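Local structure of carbon dioxide concentrating mechanism protein (Gloeobacter violaceus, 4JW0) at the interface of chains A and B. The protein probably forms the vertices of the carboxysome shell as a homopentamer, and is thought to induce curvature when inserted into an otherwise flat hexagonal layer of shell proteins. Numbering follows the deposited sequence. Chains: chain A/B, Carbon dioxide concentrating mechanism protein.

Contact 1: the interface of chains A and B. Residues chain A 9-11; chain B 82-85.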
ATOM      1  N   THR A   9      17.771 -15.700   4.465  1.00 21.55           N
ATOM      2  CA  THR A   9      16.996 -15.590   5.690  1.00 23.91           C
ATOM      3  C   THR A   9      17.477 -14.410   6.513  1.00 27.55           C
ATOM      4  O   THR A   9      18.626 -13.977   6.397  1.00 29.87           O
ATOM      5  CB  THR A   9      17.105 -16.860   6.555  1.00 34.68           C
ATOM      6  OG1 THR A   9      18.419 -16.949   7.116  1.00 50.34           O
ATOM      7  CG2 THR A   9      16.827 -18.095   5.732  1.00 38.02           C
ATOM      8  N   VAL A  10      16.580 -13.894   7.342  1.00 28.61           N
ATOM      9  CA  VAL A  10      16.899 -12.805   8.246  1.00 24.41           C
ATOM     10  C   VAL A  10      16.645 -13.294   9.662  1.00 26.16           C
ATOM     11  O   VAL A  10      15.589 -13.871   9.942  1.00 26.62           O
ATOM     12  CB  VAL A  10      16.031 -11.569   7.956  1.00 23.92           C
ATOM     13  CG1 VAL A  10      16.253 -10.498   9.014  1.00 29.92           C
ATOM     14  CG2 VAL A  10      16.330 -11.021   6.561  1.00 25.99           C
ATOM     15  N   VAL A  11      17.611 -13.086  10.552  1.00 27.45           N
ATOM     16  CA  VAL A  11      17.472 -13.531  11.935  1.00 27.19           C
ATOM     17  C   VAL A  11      17.492 -12.358  12.904  1.00 22.34           C
ATOM     18  O   VAL A  11      18.327 -11.461  12.797  1.00 28.06           O
ATOM     19  CB  VAL A  11      18.581 -14.520  12.334  1.00 34.48           C
ATOM     20  CG1 VAL A  11      18.438 -14.908  13.800  1.00 33.90           C
ATOM     21  CG2 VAL A  11      18.533 -15.749  11.454  1.00 37.43           C
TER
ATOM     22  N   ILE B  82      17.932  -6.747  13.763  1.00 24.63           N
ATOM     23  CA  ILE B  82      18.499  -7.826  12.959  1.00 24.17           C
ATOM     24  C   ILE B  82      19.896  -8.217  13.433  1.00 33.32           C
ATOM     25  O   ILE B  82      20.761  -7.357  13.617  1.00 29.80           O
ATOM     26  CB  ILE B  82      18.554  -7.430  11.473  1.00 26.37           C
ATOM     27  CG1 ILE B  82      17.132  -7.356  10.911  1.00 24.84           C
ATOM     28  CG2 ILE B  82      19.387  -8.421  10.673  1.00 30.13           C
ATOM     29  CD1 ILE B  82      17.045  -6.837   9.492  1.00 24.54           C
ATOM     30  N   ASP B  83      20.094  -9.518  13.636  1.00 28.06           N
ATOM     31  CA  ASP B  83      21.397 -10.066  14.004  1.00 31.82           C
ATOM     32  C   ASP B  83      22.172 -10.486  12.760  1.00 35.85           C
ATOM     33  O   ASP B  83      23.339 -10.129  12.585  1.00 34.27           O
ATOM     34  CB  ASP B  83      21.233 -11.274  14.929  1.00 34.24           C
ATOM     35  CG  ASP B  83      20.655 -10.905  16.284  1.00 30.96           C
ATOM     36  OD1 ASP B  83      20.916  -9.781  16.756  1.00 41.84           O
ATOM     37  OD2 ASP B  83      19.945 -11.743  16.882  1.00 38.61           O
ATOM     38  N   THR B  84      21.519 -11.247  11.888  1.00 26.00           N
ATOM     39  CA  THR B  84      22.180 -11.746  10.690  1.00 24.92           C
ATOM     40  C   THR B  84      21.263 -11.723   9.484  1.00 29.39           C
ATOM     41  O   THR B  84      20.057 -11.935   9.600  1.00 28.32           O
ATOM     42  CB  THR B  84      22.650 -13.209  10.860  1.00 32.30           C
ATOM     43  OG1 THR B  84      21.516 -14.060  11.069  1.00 51.29           O
ATOM     44  CG2 THR B  84      23.593 -13.344  12.037  1.00 40.92           C
ATOM     45  N   VAL B  85      21.856 -11.472   8.324  1.00 28.85           N
ATOM     46  CA  VAL B  85      21.203 -11.727   7.053  1.00 31.00           C
ATOM     47  C   VAL B  85      22.076 -12.697   6.273  1.00 35.67           C
ATOM     48  O   VAL B  85      23.196 -12.360   5.888  1.00 37.44           O
ATOM     49  CB  VAL B  85      21.022 -10.440   6.239  1.00 25.19           C
ATOM     50  CG1 VAL B  85      20.366 -10.754   4.905  1.00 34.92           C
ATOM     51  CG2 VAL B  85      20.192  -9.427   7.017  1.00 27.59           C
TER
HETATM   52  O   HOH W   1      20.717 -15.324   8.613  1.00 47.86           O

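Contact 2: the interface of chains A and B. Residues chain A 41-42, 74-76; chain B 1, 58-59.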
ATOM      1  N   GLU A  41      11.639  -8.088  -0.584  1.00 17.54           N
ATOM      2  CA  GLU A  41      10.705  -8.052   0.534  1.00 18.89           C
ATOM      3  C   GLU A  41      11.121  -9.150   1.492  1.00 19.92           C
ATOM      4  O   GLU A  41      11.574 -10.213   1.057  1.00 22.72           O
ATOM      5  CB  GLU A  41       9.268  -8.303   0.057  1.00 20.42           C
ATOM      6  CG  GLU A  41       8.196  -8.100   1.139  1.00 23.09           C
ATOM      7  CD  GLU A  41       7.810  -6.631   1.330  1.00 27.93           C
ATOM      8  OE1 GLU A  41       7.993  -5.833   0.390  1.00 34.52           O
ATOM      9  OE2 GLU A  41       7.317  -6.267   2.421  1.00 31.08           O
ATOM     10  N   VAL A  42      11.003  -8.896   2.790  1.00 17.34           N
ATOM     11  CA  VAL A  42      11.201  -9.949   3.781  1.00 19.15           C
ATOM     12  C   VAL A  42       9.827 -10.453   4.205  1.00 17.65           C
ATOM     13  O   VAL A  42       8.976  -9.679   4.643  1.00 20.62           O
ATOM     14  CB  VAL A  42      12.000  -9.462   5.004  1.00 20.38           C
ATOM     15  CG1 VAL A  42      12.186 -10.592   5.996  1.00 18.86           C
ATOM     16  CG2 VAL A  42      13.353  -8.913   4.570  1.00 22.42           C
ATOM     17  N   VAL A  74       2.990  -8.463  11.212  1.00 18.09           N
ATOM     18  CA  VAL A  74       3.609  -8.914   9.968  1.00 15.93           C
ATOM     19  C   VAL A  74       2.826  -8.395   8.767  1.00 15.39           C
ATOM     20  O   VAL A  74       1.594  -8.370   8.783  1.00 21.17           O
ATOM     21  CB  VAL A  74       3.677 -10.455   9.883  1.00 24.53           C
ATOM     22  CG1 VAL A  74       4.691 -10.984  10.863  1.00 40.87           C
ATOM     23  CG2 VAL A  74       2.305 -11.079  10.135  1.00 23.75           C
ATOM     24  N   ASP A  75       3.546  -8.003   7.719  1.00 19.01           N
ATOM     25  CA  ASP A  75       2.918  -7.371   6.562  1.00 19.22           C
ATOM     26  C   ASP A  75       3.321  -8.024   5.237  1.00 16.97           C
ATOM     27  O   ASP A  75       3.074  -7.469   4.165  1.00 17.61           O
ATOM     28  CB  ASP A  75       3.262  -5.883   6.529  1.00 21.20           C
ATOM     29  CG  ASP A  75       4.723  -5.637   6.200  1.00 25.19           C
ATOM     30  OD1 ASP A  75       5.512  -6.603   6.291  1.00 22.69           O
ATOM     31  OD2 ASP A  75       5.080  -4.493   5.837  1.00 23.60           O
ATOM     32  N   ALA A  76       3.951  -9.192   5.314  1.00 17.52           N
ATOM     33  CA  ALA A  76       4.291  -9.950   4.117  1.00 18.84           C
ATOM     34  C   ALA A  76       4.355 -11.423   4.466  1.00 16.10           C
ATOM     35  O   ALA A  76       4.914 -11.811   5.494  1.00 17.74           O
ATOM     36  CB  ALA A  76       5.602  -9.479   3.534  1.00 17.58           C
TER
ATOM     37  N   MET B   1       7.781  -7.178   5.000  1.00 19.16           N
ATOM     38  CA  MET B   1       8.701  -6.355   5.831  1.00 22.84           C
ATOM     39  C   MET B   1       9.894  -5.934   4.994  1.00 24.00           C
ATOM     40  O   MET B   1      10.175  -6.517   3.939  1.00 19.62           O
ATOM     41  CB  MET B   1       9.190  -7.139   7.053  1.00 21.22           C
ATOM     42  CG  MET B   1       8.093  -7.459   8.073  1.00 21.10           C
ATOM     43  SD  MET B   1       7.042  -8.859   7.633  1.00 23.83           S
ATOM     44  CE  MET B   1       8.178 -10.226   7.886  1.00 21.19           C
ATOM     45  N   SER B  58       7.651  -3.308   9.620  1.00 18.47           N
ATOM     46  CA  SER B  58       6.425  -3.577   8.882  1.00 18.89           C
ATOM     47  C   SER B  58       5.644  -2.289   8.646  1.00 19.89           C
ATOM     48  O   SER B  58       5.754  -1.326   9.410  1.00 18.37           O
ATOM     49  CB  SER B  58       5.548  -4.567   9.650  1.00 18.49           C
ATOM     50  OG  SER B  58       6.202  -5.813   9.771  1.00 20.84           O
ATOM     51  N   ARG B  59       4.845  -2.292   7.585  1.00 17.93           N
ATOM     52  CA  ARG B  59       4.011  -1.157   7.232  1.00 19.72           C
ATOM     53  C   ARG B  59       2.530  -1.528   7.266  1.00 19.62           C
ATOM     54  O   ARG B  59       2.155  -2.697   7.108  1.00 20.71           O
ATOM     55  CB  ARG B  59       4.359  -0.667   5.828  1.00 22.12           C
ATOM     56  CG  ARG B  59       5.777  -0.155   5.645  1.00 26.00           C
ATOM     57  CD  ARG B  59       5.968   0.258   4.201  1.00 25.90           C
ATOM     58  NE  ARG B  59       7.297   0.777   3.898  1.00 30.71           N
ATOM     59  CZ  ARG B  59       8.267   0.084   3.306  1.00 33.29           C
ATOM     60  NH1 ARG B  59       8.083  -1.182   2.949  1.00 34.03           N
ATOM     61  NH2 ARG B  59       9.432   0.663   3.064  1.00 31.96           N
TER

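Contact 3: the interface of chains A and B. Residues chain A 19, 24, 42-44, 74; chain B 1, 56, 79.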
ATOM      1  N   MET A  19       6.402 -12.127  17.630  1.00 29.16           N
ATOM      2  CA  MET A  19       7.073 -12.613  16.422  1.00 27.37           C
ATOM      3  C   MET A  19       7.938 -13.853  16.648  1.00 32.55           C
ATOM      4  O   MET A  19       8.567 -14.355  15.717  1.00 39.36           O
ATOM      5  CB  MET A  19       7.916 -11.495  15.815  1.00 29.29           C
ATOM      6  CG  MET A  19       7.095 -10.316  15.304  1.00 25.04           C
ATOM      7  SD  MET A  19       5.882 -10.799  14.062  1.00 29.44           S
ATOM      8  CE  MET A  19       6.983 -11.507  12.837  1.00 35.65           C
ATOM      9  N   PHE A  24      11.856 -15.705   8.786  1.00 24.05           N
ATOM     10  CA  PHE A  24      11.871 -14.574   7.865  1.00 23.24           C
ATOM     11  C   PHE A  24      12.695 -14.910   6.636  1.00 24.62           C
ATOM     12  O   PHE A  24      13.889 -15.186   6.747  1.00 28.35           O
ATOM     13  CB  PHE A  24      12.470 -13.335   8.537  1.00 20.82           C
ATOM     14  CG  PHE A  24      11.747 -12.898   9.783  1.00 24.24           C
ATOM     15  CD1 PHE A  24      10.438 -12.437   9.724  1.00 28.05           C
ATOM     16  CD2 PHE A  24      12.388 -12.918  11.011  1.00 24.22           C
ATOM     17  CE1 PHE A  24       9.782 -12.022  10.866  1.00 31.95           C
ATOM     18  CE2 PHE A  24      11.733 -12.500  12.156  1.00 30.55           C
ATOM     19  CZ  PHE A  24      10.431 -12.058  12.084  1.00 27.25           C
ATOM     20  N   VAL A  42      11.003  -8.896   2.790  1.00 17.34           N
ATOM     21  CA  VAL A  42      11.201  -9.949   3.781  1.00 19.15           C
ATOM     22  C   VAL A  42       9.827 -10.453   4.205  1.00 17.65           C
ATOM     23  O   VAL A  42       8.976  -9.679   4.643  1.00 20.62           O
ATOM     24  CB  VAL A  42      12.000  -9.462   5.004  1.00 20.38           C
ATOM     25  CG1 VAL A  42      12.186 -10.592   5.996  1.00 18.86           C
ATOM     26  CG2 VAL A  42      13.353  -8.913   4.570  1.00 22.42           C
ATOM     27  N   ALA A  43       9.608 -11.753   4.051  1.00 19.30           N
ATOM     28  CA  ALA A  43       8.299 -12.336   4.277  1.00 18.89           C
ATOM     29  C   ALA A  43       8.340 -13.457   5.305  1.00 22.38           C
ATOM     30  O   ALA A  43       9.321 -14.195   5.408  1.00 21.85           O
ATOM     31  CB  ALA A  43       7.726 -12.848   2.962  1.00 20.06           C
ATOM     32  N   ALA A  44       7.265 -13.572   6.073  1.00 19.38           N
ATOM     33  CA  ALA A  44       7.085 -14.704   6.966  1.00 24.66           C
ATOM     34  C   ALA A  44       6.820 -15.954   6.136  1.00 22.35           C
ATOM     35  O   ALA A  44       6.015 -15.931   5.200  1.00 21.67           O
ATOM     36  CB  ALA A  44       5.933 -14.451   7.914  1.00 22.16           C
ATOM     37  N   VAL A  74       2.990  -8.463  11.212  1.00 18.09           N
ATOM     38  CA  VAL A  74       3.609  -8.914   9.968  1.00 15.93           C
ATOM     39  C   VAL A  74       2.826  -8.395   8.767  1.00 15.39           C
ATOM     40  O   VAL A  74       1.594  -8.370   8.783  1.00 21.17           O
ATOM     41  CB  VAL A  74       3.677 -10.455   9.883  1.00 24.53           C
ATOM     42  CG1 VAL A  74       4.691 -10.984  10.863  1.00 40.87           C
ATOM     43  CG2 VAL A  74       2.305 -11.079  10.135  1.00 23.75           C
TER
ATOM     44  N   MET B   1       7.781  -7.178   5.000  1.00 19.16           N
ATOM     45  CA  MET B   1       8.701  -6.355   5.831  1.00 22.84           C
ATOM     46  C   MET B   1       9.894  -5.934   4.994  1.00 24.00           C
ATOM     47  O   MET B   1      10.175  -6.517   3.939  1.00 19.62           O
ATOM     48  CB  MET B   1       9.190  -7.139   7.053  1.00 21.22           C
ATOM     49  CG  MET B   1       8.093  -7.459   8.073  1.00 21.10           C
ATOM     50  SD  MET B   1       7.042  -8.859   7.633  1.00 23.83           S
ATOM     51  CE  MET B   1       8.178 -10.226   7.886  1.00 21.19           C
ATOM     52  N   LEU B  56      14.140  -4.844  11.230  1.00 20.91           N
ATOM     53  CA  LEU B  56      13.070  -5.326  10.387  1.00 17.83           C
ATOM     54  C   LEU B  56      11.854  -4.492  10.749  1.00 17.10           C
ATOM     55  O   LEU B  56      11.523  -4.363  11.924  1.00 21.22           O
ATOM     56  CB  LEU B  56      12.813  -6.798  10.703  1.00 22.09           C
ATOM     57  CG  LEU B  56      12.233  -7.728   9.652  1.00 37.70           C
ATOM     58  CD1 LEU B  56      13.057  -7.694   8.373  1.00 28.70           C
ATOM     59  CD2 LEU B  56      12.205  -9.127  10.234  1.00 33.30           C
ATOM     60  N   ILE B  79       9.813  -4.220  14.283  1.00 21.53           N
ATOM     61  CA  ILE B  79       9.408  -5.481  14.897  1.00 25.03           C
ATOM     62  C   ILE B  79      10.590  -6.251  15.480  1.00 22.93           C
ATOM     63  O   ILE B  79      10.411  -7.135  16.315  1.00 27.13           O
ATOM     64  CB  ILE B  79       8.585  -6.384  13.937  1.00 25.82           C
ATOM     65  CG1 ILE B  79       9.401  -6.798  12.709  1.00 26.28           C
ATOM     66  CG2 ILE B  79       7.314  -5.670  13.513  1.00 26.51           C
ATOM     67  CD1 ILE B  79       8.714  -7.872  11.867  1.00 32.12           C
TER

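Contact 1: the interface of chains A and B
Backbone hydrogen bonds between A:Val11 and the B:Asp83–B:Thr84 segment join the two subunits edge to edge. The amide N of A:Val11 gives a hydrogen bond to the carbonyl O of B:Thr84 at 2.9 Å, nearly straight at 172° at the hydrogen. In return the carbonyl O of A:Val11 accepts a hydrogen bond from the amide N of B:Asp83 at 2.8 Å, and the amide of B:Thr84 adds a weak bond to the same oxygen. The pairing of A:Val11 with B:Thr84 and of A:Val10 with B:Val85 is antiparallel, so strand 2-11 of chain A and strand 84-87 of chain B continue one sheet across the pentamer interface.

Apolar packing lies beside this ladder. The CG1 methyl of A:Val10, anti to the backbone N (chi1 173°), is directed at B:Ile82 and meets both CG1 and CD1 of the isoleucine, each at 3.8 Å.

A methyl beside a hydroxyl makes a contact of another kind. A:Val11 and B:Thr84 lie side by side and point the same way, with the CG2 methyl of the valine 3.4 Å from the threonine hydroxyl OG1.

A water adds a further polar link. It bonds to the side-chain hydroxyl OG1 of A:Thr9 at 3.2 Å and makes a weak contact with the carbonyl of that residue. On the other subunit, the hydroxyl OG1 of B:Thr84 holds this water at 2.9 Å.

Contact 2: the interface of chains A and B
The carboxylate of A:Asp75 reaches into chain B and divides its two oxygens between the amino terminus of B:Met1 and the backbone of B:Arg59, in a polar site of the pentamer interface that receives the neighbour's amino terminus. At the base of the side chain, CB lies 3.4 Å from the carbonyl O of B:Arg59. With chi1 at 70°, CG stands between the backbone N and the carbonyl carbon of its own residue, and it packs 3.7 Å from CB of B:Ser58. OD1 takes a hydrogen bond from the terminal N of B:Met1 at 2.7 Å, on its syn side and 21° out of the carboxylate plane; OD1 also lies 3.0 Å from the thioether SD of B:Met1, a contact and not a bond. OD2 accepts a hydrogen bond from the amide N of B:Arg59 at 2.8 Å, the donor lying well above that plane. Held through both oxygens, the carboxylate is probably restrained from turning.

The same terminal N also bonds to the carboxylate OE2 of A:Glu41 at 2.8 Å, from the anti side, and to the carbonyl O of A:Val42. Two carboxylates and a carbonyl would probably stabilise a positive charge on this amino group. The glutamate reaches it by bending at chi2 (82°). A reciprocal backbone bond runs the other way: the amide N of A:Val42 donates to the carbonyl O of B:Met1 at 2.8 Å.

Contact 3: the interface of chains A and B
A CH-pi contact joins B:Leu56 to A:Phe24 in an apolar cluster of the homopentamer's subunit interface: the CD2 methyl sits over the centre of one ring face, 3.6 Å from the ring centroid. Its distances to the six ring carbons are nearly equal, running from 3.8 Å at CG to 3.9 Å at CZ, which shows a centred approach and not one at the rim. CG of the leucine is turned away from its own backbone N (chi1 -153°), and its two methyls part towards different partners.

Apolar contacts surround this, beside the backbone pairing of A:Val42 with B:Met1. CD1 of B:Leu56 packs on A:Val42, 3.8 Å from CG1. The thioether chain of B:Met1, bent at chi2 and chi3, brings its terminal CE to 3.7 Å from CD1 of A:Phe24, the two side chains crossing at about a right angle. Farther along, CE of A:Met19 meets CD1 of B:Ile79 at 4.1 Å. Replacing A:Phe24 by an alanine would probably leave the CD2 methyl of B:Leu56 and the CE methyl of B:Met1 without their aromatic partner and open a gap between the subunits.

In chain A the ring projects from the start of strand 24-30, with A:Val42 on strand 39-44; chain B brings in its amino-terminal residue and strands 54-59 and 76-81.

Contact 2 and contact 3 form one continuous region, their C-alpha centres about 5 Å apart, and they share A:Val42, A:Val74 and B:Met1. The terminal residue of chain B thus takes part in a polar cluster and an apolar one at once. Contact 1 lies about 11 Å from contact 3 and about 14 Å from contact 2, measured between the same kind of centres. Strand 54-59 of chain B serves both contacts 2 and 3, whereas contact 1 uses a separate pair of strands. With sheet pairing, terminal-amine recognition and apolar packing repeated at each junction, the homopentamer is held at several points along every interface.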